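Local atomic coordinates of response regulator receiver modulated diguanylate cyclase with PAS/PAC sensor (PDB entry 3CG0), a protein that probably makes the second messenger cyclic di-GMP in response to signals, this chain being its phosphoacceptor receiver domain, which has a CheY-like fold. Residues G66-D69 with G70-A74; T96-R99 with A100-V103; P112-A115 with D116-H119; F40-G43 with E44-V47; A75-A78 with A79-L83. All coordinates share one frame; numbering follows the deposited sequence.

How the interactions relate
All five contacts are local, made where a helix begins or ends around the parallel sheet. Interactions 1, 3 and 4 lie at helix N-termini, but are built differently: a carboxylate cap in interaction 1, an alanine N-cap with an apolar pair in interaction 3, and a ring face with a water bridge in interaction 4. Interactions 2 and 5 cover the C-terminal parts of helices 94-101 and 70-80. Interactions 1 and 5 share helix 70-80, with interaction 4 packed against both; a salt bridge from Asp69 to Arg99 joins interactions 1 and 2. All are partly buried; interaction 1 has no fully exposed residue in the contact, interaction 5 several. Interactions 2 and 3 both touch the second subunit.

Interaction 1 (G66-D69 with G70-A74); sequences GALD and GVETA
Asp69 turns its side chain back over the first turn of helix 70-80 and caps it. CG sits between the backbone N and the carbonyl carbon (chi1 58°), a torsion that folds the carboxylate over the helix start. CB is simply held beside Gly70 N by the chain, and the contacts begin at CG, 3.6 Å from Glu72 OE2. At the tip the two oxygens part company. OD2 accepts from Glu72 N at 2.9 Å, met on its syn side but 32° out of the carboxylate plane, and it also lies 3.5 Å from Val71 CB. OD1 comes within 3.2 Å of Glu72 OE2, a close approach of like charges with the two carboxylate planes only 27° apart; the salt bridge from Arg99 to OD1 probably eases it.

Glu72 returns the cap. Its chain, extended beyond CG, crosses Asp69 at about a right angle and brings OE2 to Asp69 N at 3.3 Å, a weak but nearly straight bond. Asp69 O is gripped twice, by Thr73 N and by Thr73 OG1, the latter at 2.7 Å, and the two donors come from opposite faces of the carbonyl plane. Thr73 OG1 also touches Leu68 CB at 3.4 Å, while Leu68 CD2 rests on Glu72 CB at 4.0 Å. Beyond the turn, Val71 and Glu72 pack on Arg99 of helix 94-101, and Leu68 meets Glu44 of helix 43-53.

The reciprocal bonds between Asp69 and Glu72 make a capping box, here starting the helix that follows the strand bearing Asp61, the predicted phosphorylation site of this CheY-like receiver domain.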
loop_
_atom_site.group_PDB
_atom_site.type_symbol
_atom_site.label_atom_id
_atom_site.label_comp_id
_atom_site.label_asym_id
_atom_site.label_seq_id
_atom_site.Cartn_x
_atom_site.Cartn_y
_atom_site.Cartn_z
ATOM N N GLY C 66 24.956 -16.397 -33.711
ATOM C CA GLY C 66 24.226 -16.404 -34.973
ATOM C C GLY C 66 23.734 -15.027 -35.368
ATOM O O GLY C 66 24.480 -14.048 -35.290
ATOM N N ALA C 67 22.470 -14.966 -35.783
ATOM C CA ALA C 67 21.846 -13.752 -36.304
ATOM C C ALA C 67 21.796 -12.609 -35.284
ATOM O O ALA C 67 22.261 -11.498 -35.564
ATOM C CB ALA C 67 20.452 -14.069 -36.827
ATOM N N LEU C 68 21.216 -12.892 -34.118
ATOM C CA LEU C 68 21.257 -12.001 -32.959
ATOM C C LEU C 68 21.884 -12.804 -31.844
ATOM O O LEU C 68 21.601 -13.992 -31.719
ATOM C CB LEU C 68 19.850 -11.591 -32.521
ATOM C CG LEU C 68 18.994 -10.618 -33.324
ATOM C CD1 LEU C 68 17.619 -10.556 -32.717
ATOM C CD2 LEU C 68 19.603 -9.227 -33.362
ATOM N N ASP C 69 22.734 -12.181 -31.037
ATOM C CA ASP C 69 23.266 -12.877 -29.867
ATOM C C ASP C 69 22.253 -12.835 -28.717
ATOM O O ASP C 69 21.163 -12.278 -28.872
ATOM C CB ASP C 69 24.667 -12.376 -29.464
ATOM C CG ASP C 69 24.716 -10.884 -29.161
ATOM O OD1 ASP C 69 25.502 -10.180 -29.829
ATOM O OD2 ASP C 69 23.995 -10.411 -28.250
ATOM N N GLY C 70 22.612 -13.426 -27.580
ATOM C CA GLY C 70 21.717 -13.509 -26.425
ATOM C C GLY C 70 21.374 -12.145 -25.872
ATOM O O GLY C 70 20.236 -11.878 -25.498
ATOM N N VAL C 71 22.369 -11.268 -25.866
ATOM C CA VAL C 71 22.217 -9.937 -25.304
ATOM C C VAL C 71 21.289 -9.068 -26.158
ATOM O O VAL C 71 20.403 -8.397 -25.622
ATOM C CB VAL C 71 23.601 -9.297 -25.005
ATOM C CG1 VAL C 71 23.461 -7.871 -24.557
ATOM C CG2 VAL C 71 24.304 -10.089 -23.909
ATOM N N GLU C 72 21.468 -9.126 -27.476
ATOM C CA GLU C 72 20.652 -8.371 -28.422
ATOM C C GLU C 72 19.233 -8.900 -28.527
ATOM O O GLU C 72 18.300 -8.141 -28.764
ATOM C CB GLU C 72 21.262 -8.428 -29.819
ATOM C CG GLU C 72 22.594 -7.721 -29.983
ATOM C CD GLU C 72 23.122 -7.850 -31.399
ATOM O OE1 GLU C 72 23.268 -6.807 -32.070
ATOM O OE2 GLU C 72 23.369 -8.997 -31.850
ATOM N N THR C 73 19.087 -10.216 -28.410
ATOM C CA THR C 73 17.775 -10.843 -28.363
ATOM C C THR C 73 17.046 -10.366 -27.102
ATOM O O THR C 73 15.928 -9.894 -27.185
ATOM C CB THR C 73 17.895 -12.379 -28.397
ATOM O OG1 THR C 73 18.612 -12.770 -29.578
ATOM C CG2 THR C 73 16.541 -13.017 -28.408
ATOM N N ALA C 74 17.707 -10.443 -25.953
ATOM C CA ALA C 74 17.115 -9.935 -24.703
ATOM C C ALA C 74 16.841 -8.420 -24.728
ATOM O O ALA C 74 15.772 -7.988 -24.323
ATOM C CB ALA C 74 17.989 -10.284 -23.552
#

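Interaction 2 (T96-R99 with A100-V103)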
loop_
_atom_site.group_PDB
_atom_site.type_symbol
_atom_site.label_atom_id
_atom_site.label_comp_id
_atom_site.label_asym_id
_atom_site.label_seq_id
_atom_site.Cartn_x
_atom_site.Cartn_y
_atom_site.Cartn_z
ATOM N N THR C 96 30.740 -9.937 -22.055
ATOM C CA THR C 96 29.323 -10.156 -22.393
ATOM C C THR C 96 28.395 -9.772 -21.250
ATOM O O THR C 96 27.295 -9.276 -21.493
ATOM C CB THR C 96 29.004 -11.602 -22.858
ATOM O OG1 THR C 96 29.259 -12.527 -21.796
ATOM C CG2 THR C 96 29.814 -11.978 -24.093
ATOM N N PHE C 97 28.850 -9.987 -20.014
ATOM C CA PHE C 97 28.141 -9.516 -18.819
ATOM C C PHE C 97 28.104 -7.992 -18.697
ATOM O O PHE C 97 27.253 -7.454 -17.987
ATOM C CB PHE C 97 28.742 -10.118 -17.549
ATOM C CG PHE C 97 28.448 -11.580 -17.371
ATOM C CD1 PHE C 97 27.140 -12.026 -17.176
ATOM C CD2 PHE C 97 29.475 -12.513 -17.385
ATOM C CE1 PHE C 97 26.864 -13.379 -17.012
ATOM C CE2 PHE C 97 29.208 -13.873 -17.220
ATOM C CZ PHE C 97 27.901 -14.305 -17.036
ATOM N N GLN C 98 29.029 -7.308 -19.375
ATOM C CA GLN C 98 29.010 -5.845 -19.465
ATOM C C GLN C 98 27.863 -5.403 -20.360
ATOM O O GLN C 98 27.133 -4.476 -20.010
ATOM C CB GLN C 98 30.324 -5.282 -20.030
ATOM C CG GLN C 98 31.597 -5.728 -19.336
ATOM C CD GLN C 98 32.106 -4.732 -18.327
ATOM O OE1 GLN C 98 31.479 -4.491 -17.292
ATOM N NE2 GLN C 98 33.266 -4.159 -18.613
ATOM N N ARG C 99 27.712 -6.058 -21.513
ATOM C CA ARG C 99 26.637 -5.720 -22.450
ATOM C C ARG C 99 25.285 -6.190 -21.932
ATOM O O ARG C 99 24.258 -5.583 -22.229
ATOM C CB ARG C 99 26.861 -6.310 -23.846
ATOM C CG ARG C 99 28.295 -6.522 -24.258
ATOM C CD ARG C 99 28.502 -6.391 -25.765
ATOM N NE ARG C 99 27.323 -6.701 -26.577
ATOM C CZ ARG C 99 27.056 -7.891 -27.114
ATOM N NH1 ARG C 99 27.863 -8.927 -26.914
ATOM N NH2 ARG C 99 25.961 -8.048 -27.846
ATOM N N ALA C 100 25.292 -7.273 -21.157
ATOM C CA ALA C 100 24.069 -7.810 -20.565
ATOM C C ALA C 100 23.525 -6.877 -19.486
ATOM O O ALA C 100 22.320 -6.749 -19.338
ATOM C CB ALA C 100 24.313 -9.184 -20.005
ATOM N N LYS C 101 24.425 -6.213 -18.759
ATOM C CA LYS C 101 24.056 -5.173 -17.792
ATOM C C LYS C 101 23.104 -4.126 -18.392
ATOM O O LYS C 101 22.122 -3.747 -17.761
ATOM C CB LYS C 101 25.314 -4.488 -17.243
ATOM C CG LYS C 101 25.073 -3.625 -16.003
ATOM C CD LYS C 101 26.079 -2.477 -15.869
ATOM C CE LYS C 101 27.340 -2.868 -15.095
ATOM N NZ LYS C 101 28.377 -3.499 -15.964
ATOM N N ARG C 102 23.388 -3.699 -19.623
ATOM C CA ARG C 102 22.632 -2.632 -20.296
ATOM C C ARG C 102 21.187 -2.954 -20.680
ATOM O O ARG C 102 20.389 -2.033 -20.878
ATOM C CB ARG C 102 23.381 -2.127 -21.535
ATOM C CG ARG C 102 24.503 -1.148 -21.230
ATOM C CD ARG C 102 25.880 -1.756 -21.427
ATOM N NE ARG C 102 26.241 -1.850 -22.843
ATOM C CZ ARG C 102 27.472 -2.082 -23.298
ATOM N NH1 ARG C 102 28.489 -2.246 -22.456
ATOM N NH2 ARG C 102 27.691 -2.149 -24.606
ATOM N N VAL C 103 20.838 -4.237 -20.791
ATOM C CA VAL C 103 19.436 -4.612 -21.036
ATOM C C VAL C 103 18.675 -4.641 -19.700
ATOM O O VAL C 103 17.446 -4.745 -19.671
ATOM C CB VAL C 103 19.276 -5.958 -21.844
ATOM C CG1 VAL C 103 20.448 -6.182 -22.789
ATOM C CG2 VAL C 103 19.101 -7.163 -20.940
#
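Thr96-Arg99 continues helically into Ala100, and the chain leaves the helix over the following residues: Ala100 N donates to Thr96 O at 2.9 Å, Lys101 N donates to Phe97 O at 3.2 Å, and a weak bond links Arg102 N to Arg99 O. Arg102 curls back along the preceding turn. Bends at chi2 and chi3 lay its guanidinium flat over Arg99 CA, which stands 3.7 Å above the centre of the plane, and bring CD to within 3.3 Å of Gln98 O. Gln98 and Lys101 lie side by side, pointing the same way, Gln98 OE1 lying 3.5 Å from Lys101 NZ; the ammonium group hydrogen-bonds to the carbonyl O of Glu132 of the second subunit. Ala100 CB touches Thr96 O at 3.3 Å, and Val103 CG1 approaches Arg99 O at 3.9 Å.

Arg99 points its charged end elsewhere, into a salt bridge with Asp69 at the start of helix 70-80. Within the beta-alpha-beta unit of strand 85-89, helix 94-101 and strand 107-110, Ala100 and Val103 lie on Phe87, Val103 also reaches Val71 and Ala75 of helix 70-80, and Phe97 sets its ring edge-to-face with Tyr108 while packing against Leu131 of the second subunit.

Interaction 3 (P112-A115 with D116-H119)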
loop_
_atom_site.group_PDB
_atom_site.type_symbol
_atom_site.label_atom_id
_atom_site.label_comp_id
_atom_site.label_asym_id
_atom_site.label_seq_id
_atom_site.Cartn_x
_atom_site.Cartn_y
_atom_site.Cartn_z
ATOM N N PRO C 112 23.562 -26.251 -14.758
ATOM C CA PRO C 112 22.174 -26.716 -14.585
ATOM C C PRO C 112 21.398 -25.906 -13.550
ATOM O O PRO C 112 21.858 -25.721 -12.417
ATOM C CB PRO C 112 22.336 -28.171 -14.114
ATOM C CG PRO C 112 23.769 -28.524 -14.389
ATOM C CD PRO C 112 24.518 -27.243 -14.237
ATOM N N VAL C 113 20.235 -25.420 -13.973
ATOM C CA VAL C 113 19.401 -24.537 -13.176
ATOM C C VAL C 113 18.636 -25.364 -12.150
ATOM O O VAL C 113 17.989 -26.350 -12.508
ATOM C CB VAL C 113 18.410 -23.745 -14.084
ATOM C CG1 VAL C 113 17.507 -22.831 -13.263
ATOM C CG2 VAL C 113 19.167 -22.943 -15.149
ATOM N N ALA C 114 18.734 -24.976 -10.880
ATOM C CA ALA C 114 17.881 -25.542 -9.841
ATOM C C ALA C 114 16.457 -25.028 -10.023
ATOM O O ALA C 114 16.244 -23.834 -10.246
ATOM C CB ALA C 114 18.413 -25.185 -8.458
ATOM N N ALA C 115 15.489 -25.933 -9.937
ATOM C CA ALA C 115 14.081 -25.591 -10.136
ATOM C C ALA C 115 13.540 -24.573 -9.130
ATOM O O ALA C 115 12.756 -23.704 -9.499
ATOM C CB ALA C 115 13.220 -26.843 -10.124
ATOM N N ASP C 116 13.951 -24.688 -7.869
ATOM C CA ASP C 116 13.428 -23.819 -6.816
ATOM C C ASP C 116 13.914 -22.373 -6.961
ATOM O O ASP C 116 13.176 -21.440 -6.655
ATOM C CB ASP C 116 13.704 -24.398 -5.413
ATOM C CG ASP C 116 15.057 -23.995 -4.854
ATOM O OD1 ASP C 116 15.094 -23.190 -3.894
ATOM O OD2 ASP C 116 16.085 -24.476 -5.376
ATOM N N THR C 117 15.138 -22.203 -7.465
ATOM C CA THR C 117 15.674 -20.885 -7.799
ATOM C C THR C 117 14.955 -20.332 -9.026
ATOM O O THR C 117 14.600 -19.157 -9.071
ATOM C CB THR C 117 17.185 -20.935 -8.096
ATOM O OG1 THR C 117 17.814 -21.880 -7.225
ATOM C CG2 THR C 117 17.814 -19.560 -7.894
ATOM N N LEU C 118 14.746 -21.199 -10.009
ATOM C CA LEU C 118 14.012 -20.878 -11.223
ATOM C C LEU C 118 12.617 -20.345 -10.898
ATOM O O LEU C 118 12.202 -19.317 -11.428
ATOM C CB LEU C 118 13.917 -22.133 -12.097
ATOM C CG LEU C 118 13.174 -22.078 -13.422
ATOM C CD1 LEU C 118 13.796 -21.004 -14.272
ATOM C CD2 LEU C 118 13.224 -23.445 -14.103
ATOM N N HIS C 119 11.917 -21.035 -10.001
ATOM C CA HIS C 119 10.561 -20.661 -9.626
ATOM C C HIS C 119 10.469 -19.306 -8.922
ATOM O O HIS C 119 9.594 -18.500 -9.240
ATOM C CB HIS C 119 9.938 -21.740 -8.747
ATOM C CG HIS C 119 8.616 -21.344 -8.173
ATOM N ND1 HIS C 119 7.503 -21.126 -8.955
ATOM C CD2 HIS C 119 8.235 -21.100 -6.897
ATOM C CE1 HIS C 119 6.488 -20.775 -8.187
ATOM N NE2 HIS C 119 6.905 -20.751 -6.933
#
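Pro112-Ala114 is extended, entered through a cis peptide bond before Pro112, and helix 115-132 begins at Ala115, after the N-cap Ala114, and winds on through Asp116-His119. Leu118 N donates to Ala114 O at 3.0 Å, and His119 N reaches Ala115 O at 2.8 Å. These are the first i to i+4 bonds of the helix.

Val113 and Leu118 make the apolar part of the contact. Their side chains cross at about a right angle, with Val113 CG1 against Leu118 CB at 3.8 Å; CG1 stands anti to Val113 N (chi1 179°), which carries it forward to the helix. On another side of the turn, the methyl of Ala114 faces two polar side chains, lying 3.6 Å from Thr117 OG1 and 3.9 Å from Asp116 OD2. Having only a methyl group, Ala114 has no side-chain acceptor to offer the amides of the first turn. The carboxylate of Asp116 forms a salt bridge with Arg120 of the second subunit, and this cation probably eases the close approach of the Asp116 carboxylates of the two subunits. Gln28 of helix 19-32 hydrogen-bonds to Val113 O, and Leu118 packs between that helix and Leu109.

A cis peptide bond before the proline just after strand 107-110, in the conserved Lys-Pro pair, is typical of CheY-like receiver domains, and here it leads directly into the last helix.

Interaction 4 (F40-G43 with E44-V47)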
loop_
_atom_site.group_PDB
_atom_site.type_symbol
_atom_site.label_atom_id
_atom_site.label_comp_id
_atom_site.label_asym_id
_atom_site.label_seq_id
_atom_site.Cartn_x
_atom_site.Cartn_y
_atom_site.Cartn_z
ATOM N N PHE C 40 12.894 -21.248 -28.780
ATOM C CA PHE C 40 13.568 -20.749 -29.971
ATOM C C PHE C 40 15.065 -20.957 -29.847
ATOM O O PHE C 40 15.608 -20.908 -28.744
ATOM C CB PHE C 40 13.241 -19.267 -30.162
ATOM C CG PHE C 40 11.769 -18.981 -30.268
ATOM C CD1 PHE C 40 11.109 -19.141 -31.477
ATOM C CD2 PHE C 40 11.042 -18.565 -29.163
ATOM C CE1 PHE C 40 9.750 -18.893 -31.595
ATOM C CE2 PHE C 40 9.674 -18.308 -29.274
ATOM C CZ PHE C 40 9.031 -18.477 -30.488
ATOM N N ASP C 41 15.731 -21.204 -30.973
ATOM C CA ASP C 41 17.179 -21.440 -30.971
ATOM C C ASP C 41 17.965 -20.297 -31.602
ATOM O O ASP C 41 19.153 -20.134 -31.344
ATOM C CB ASP C 41 17.540 -22.797 -31.603
ATOM C CG ASP C 41 17.191 -22.889 -33.095
ATOM O OD1 ASP C 41 17.683 -23.837 -33.740
ATOM O OD2 ASP C 41 16.430 -22.048 -33.626
ATOM N N ASN C 42 17.296 -19.529 -32.449
ATOM C CA ASN C 42 17.840 -18.279 -32.945
ATOM C C ASN C 42 16.982 -17.119 -32.444
ATOM O O ASN C 42 15.752 -17.229 -32.365
ATOM C CB ASN C 42 17.980 -18.287 -34.480
ATOM C CG ASN C 42 16.741 -17.792 -35.196
ATOM O OD1 ASN C 42 16.780 -16.776 -35.887
ATOM N ND2 ASN C 42 15.630 -18.501 -35.024
ATOM N N GLY C 43 17.641 -16.020 -32.096
ATOM C CA GLY C 43 16.974 -14.882 -31.481
ATOM C C GLY C 43 16.008 -14.077 -32.330
ATOM O O GLY C 43 15.012 -13.563 -31.807
ATOM N N GLU C 44 16.296 -13.966 -33.630
ATOM C CA GLU C 44 15.473 -13.176 -34.558
ATOM C C GLU C 44 14.011 -13.620 -34.630
ATOM O O GLU C 44 13.104 -12.779 -34.623
ATOM C CB GLU C 44 16.085 -13.157 -35.962
ATOM C CG GLU C 44 16.913 -11.915 -36.252
ATOM C CD GLU C 44 17.548 -11.909 -37.644
ATOM O OE1 GLU C 44 17.660 -12.984 -38.278
ATOM O OE2 GLU C 44 17.943 -10.815 -38.102
ATOM N N GLU C 45 13.786 -14.930 -34.676
ATOM C CA GLU C 45 12.429 -15.448 -34.790
ATOM C C GLU C 45 11.663 -15.451 -33.462
ATOM O O GLU C 45 10.433 -15.411 -33.475
ATOM C CB GLU C 45 12.393 -16.801 -35.519
ATOM C CG GLU C 45 12.207 -18.042 -34.669
ATOM C CD GLU C 45 11.494 -19.163 -35.421
ATOM O OE1 GLU C 45 11.243 -20.226 -34.811
ATOM O OE2 GLU C 45 11.173 -18.981 -36.618
ATOM N N ALA C 46 12.391 -15.460 -32.338
ATOM C CA ALA C 46 11.803 -15.266 -30.996
ATOM C C ALA C 46 11.174 -13.888 -30.840
ATOM O O ALA C 46 10.091 -13.759 -30.274
ATOM C CB ALA C 46 12.846 -15.468 -29.921
ATOM N N VAL C 47 11.877 -12.871 -31.343
ATOM C CA VAL C 47 11.405 -11.480 -31.358
ATOM C C VAL C 47 10.183 -11.315 -32.279
ATOM O O VAL C 47 9.247 -10.580 -31.950
ATOM C CB VAL C 47 12.560 -10.500 -31.751
ATOM C CG1 VAL C 47 12.086 -9.040 -31.777
ATOM C CG2 VAL C 47 13.742 -10.645 -30.795
HETATM O O HOH W 1 14.099 -20.587 -33.400
#
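Phe40 presents one ring face to the backbone of Ala46 and its edge to Glu45. Ala46 CA stands over the centre of the ring, 3.8 Å from the centroid and 11° off the normal, a CH-pi contact, and the alanine methyl meets CD2 of the same ring at 3.7 Å. Glu45 comes to the rim instead: its carboxylate plane is turned 83° from the ring, and OE1 lies in the ring plane, 3.5 Å from Phe40 CD1, where it faces the partly positive ring hydrogens. With its chain extended beyond CG, Glu45 crosses both Phe40 and Asn42 at about a right angle.

Asn42 bends over the start of helix 43-53. With chi1 at 89°, its amide is tucked over its own backbone, which places ND2 3.5 Å from Glu45 CG. On the other branch, OD1 faces Glu44 CB. A water ties the groups together: it accepts from Asp41 N and from Asn42 ND2, the latter at 3.1 Å, and donates to Glu45 OE1 at 3.2 Å. In the helix itself, Val47 N donates to Gly43 O at 3.2 Å.

Phe40 lies at the end of strand 35-40, its side chain also against Leu13, while Ala46 touches Val15. The chemistry thus divides by depth, with apolar carbon on the ring face and a water-bridged polar group at its edge; the second carboxylate oxygen of Glu45 pairs with Arg48, which probably helps to hold the acid ionised.

Interaction 5 (A75-A78 with A79-L83)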
loop_
_atom_site.group_PDB
_atom_site.type_symbol
_atom_site.label_atom_id
_atom_site.label_comp_id
_atom_site.label_asym_id
_atom_site.label_seq_id
_atom_site.Cartn_x
_atom_site.Cartn_y
_atom_site.Cartn_z
ATOM N N ALA C 75 17.792 -7.622 -25.228
ATOM C CA ALA C 75 17.585 -6.171 -25.420
ATOM C C ALA C 75 16.311 -5.862 -26.180
ATOM O O ALA C 75 15.552 -4.977 -25.784
ATOM C CB ALA C 75 18.781 -5.526 -26.121
ATOM N N ARG C 76 16.045 -6.618 -27.241
ATOM C CA ARG C 76 14.839 -6.396 -28.023
ATOM C C ARG C 76 13.560 -6.885 -27.363
ATOM O O ARG C 76 12.538 -6.203 -27.421
ATOM C CB ARG C 76 14.988 -6.954 -29.435
ATOM C CG ARG C 76 15.573 -5.925 -30.389
ATOM C CD ARG C 76 16.217 -6.573 -31.595
ATOM N NE ARG C 76 16.934 -5.602 -32.422
ATOM C CZ ARG C 76 18.207 -5.241 -32.251
ATOM N NH1 ARG C 76 18.940 -5.758 -31.268
ATOM N NH2 ARG C 76 18.751 -4.350 -33.073
ATOM N N LEU C 77 13.614 -8.053 -26.735
ATOM C CA LEU C 77 12.468 -8.568 -25.980
ATOM C C LEU C 77 12.109 -7.654 -24.802
ATOM O O LEU C 77 10.929 -7.396 -24.553
ATOM C CB LEU C 77 12.742 -10.004 -25.497
ATOM C CG LEU C 77 12.966 -11.099 -26.552
ATOM C CD1 LEU C 77 13.472 -12.372 -25.913
ATOM C CD2 LEU C 77 11.721 -11.368 -27.374
ATOM N N ALA C 78 13.127 -7.162 -24.095
ATOM C CA ALA C 78 12.941 -6.283 -22.923
ATOM C C ALA C 78 12.394 -4.902 -23.241
ATOM O O ALA C 78 11.678 -4.316 -22.427
ATOM C CB ALA C 78 14.230 -6.143 -22.145
ATOM N N ALA C 79 12.745 -4.383 -24.413
ATOM C CA ALA C 79 12.374 -3.026 -24.796
ATOM C C ALA C 79 11.132 -2.991 -25.669
ATOM O O ALA C 79 10.274 -2.134 -25.485
ATOM C CB ALA C 79 13.527 -2.347 -25.495
ATOM N N GLY C 80 11.035 -3.932 -26.604
ATOM C CA GLY C 80 9.958 -3.940 -27.591
ATOM C C GLY C 80 8.708 -4.695 -27.184
ATOM O O GLY C 80 7.625 -4.424 -27.707
ATOM N N CYS C 81 8.852 -5.648 -26.264
ATOM C CA CYS C 81 7.721 -6.466 -25.804
ATOM C C CYS C 81 7.488 -6.273 -24.320
ATOM O O CYS C 81 6.584 -6.888 -23.745
ATOM C CB CYS C 81 7.966 -7.953 -26.076
ATOM S SG CYS C 81 8.564 -8.365 -27.720
ATOM N N ASN C 82 8.322 -5.423 -23.719
ATOM C CA ASN C 82 8.342 -5.141 -22.276
ATOM C C ASN C 82 8.389 -6.382 -21.364
ATOM O O ASN C 82 7.771 -6.422 -20.293
ATOM C CB ASN C 82 7.213 -4.181 -21.868
ATOM C CG ASN C 82 7.603 -3.307 -20.688
ATOM O OD1 ASN C 82 7.214 -3.571 -19.546
ATOM N ND2 ASN C 82 8.415 -2.285 -20.952
ATOM N N LEU C 83 9.128 -7.389 -21.824
ATOM C CA LEU C 83 9.335 -8.622 -21.096
ATOM C C LEU C 83 10.449 -8.424 -20.096
ATOM O O LEU C 83 11.478 -7.819 -20.415
ATOM C CB LEU C 83 9.748 -9.748 -22.057
ATOM C CG LEU C 83 8.760 -10.772 -22.617
ATOM C CD1 LEU C 83 7.367 -10.201 -22.834
ATOM C CD2 LEU C 83 9.307 -11.364 -23.915
#
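Leu77 lays its CB against CD2 of Leu83 at 4.0 Å, where the chain leaving helix 70-80 folds back onto the last turn it has just made. CG of Leu77, anti to the carbonyl carbon (chi1 -62°), starts the branch that brings CD2 to 4.4 Å from Cys81 SG, a loose apolar contact. Leu83 and Cys81 thus meet different parts of one side chain, at its root and at its tip.

Leu77 O takes two backbone donors, one on each side of its plane. Cys81 N lies 3.2 Å away, and Leu83 N arrives from the opposite face at 3.3 Å with a nearly straight N-H (166°). Asn82, the first residue to leave helical angles, has positive phi and lets the chain reverse between these two donors. The neighbouring residue is held by weaker contacts of carbon with oxygen: Asn82 CA approaches Ala78 O at 3.4 Å, and Ala78 CA approaches Leu83 O at 3.3 Å. One residue before Cys81, Gly80 N donates to Arg76 O at 2.8 Å.

Leu77 is buried against Ala58, Val60 and Ile85 of the central sheet and against Val47 and Ala50 of helix 43-53; Leu83 joins it on Ala58. Two backbone N-H groups at the helix end are therefore satisfied by a single carbonyl oxygen, and the same turn puts two leucines together in the apolar layer, while Ala79, Gly80 and Asn82 remain on the solvent side.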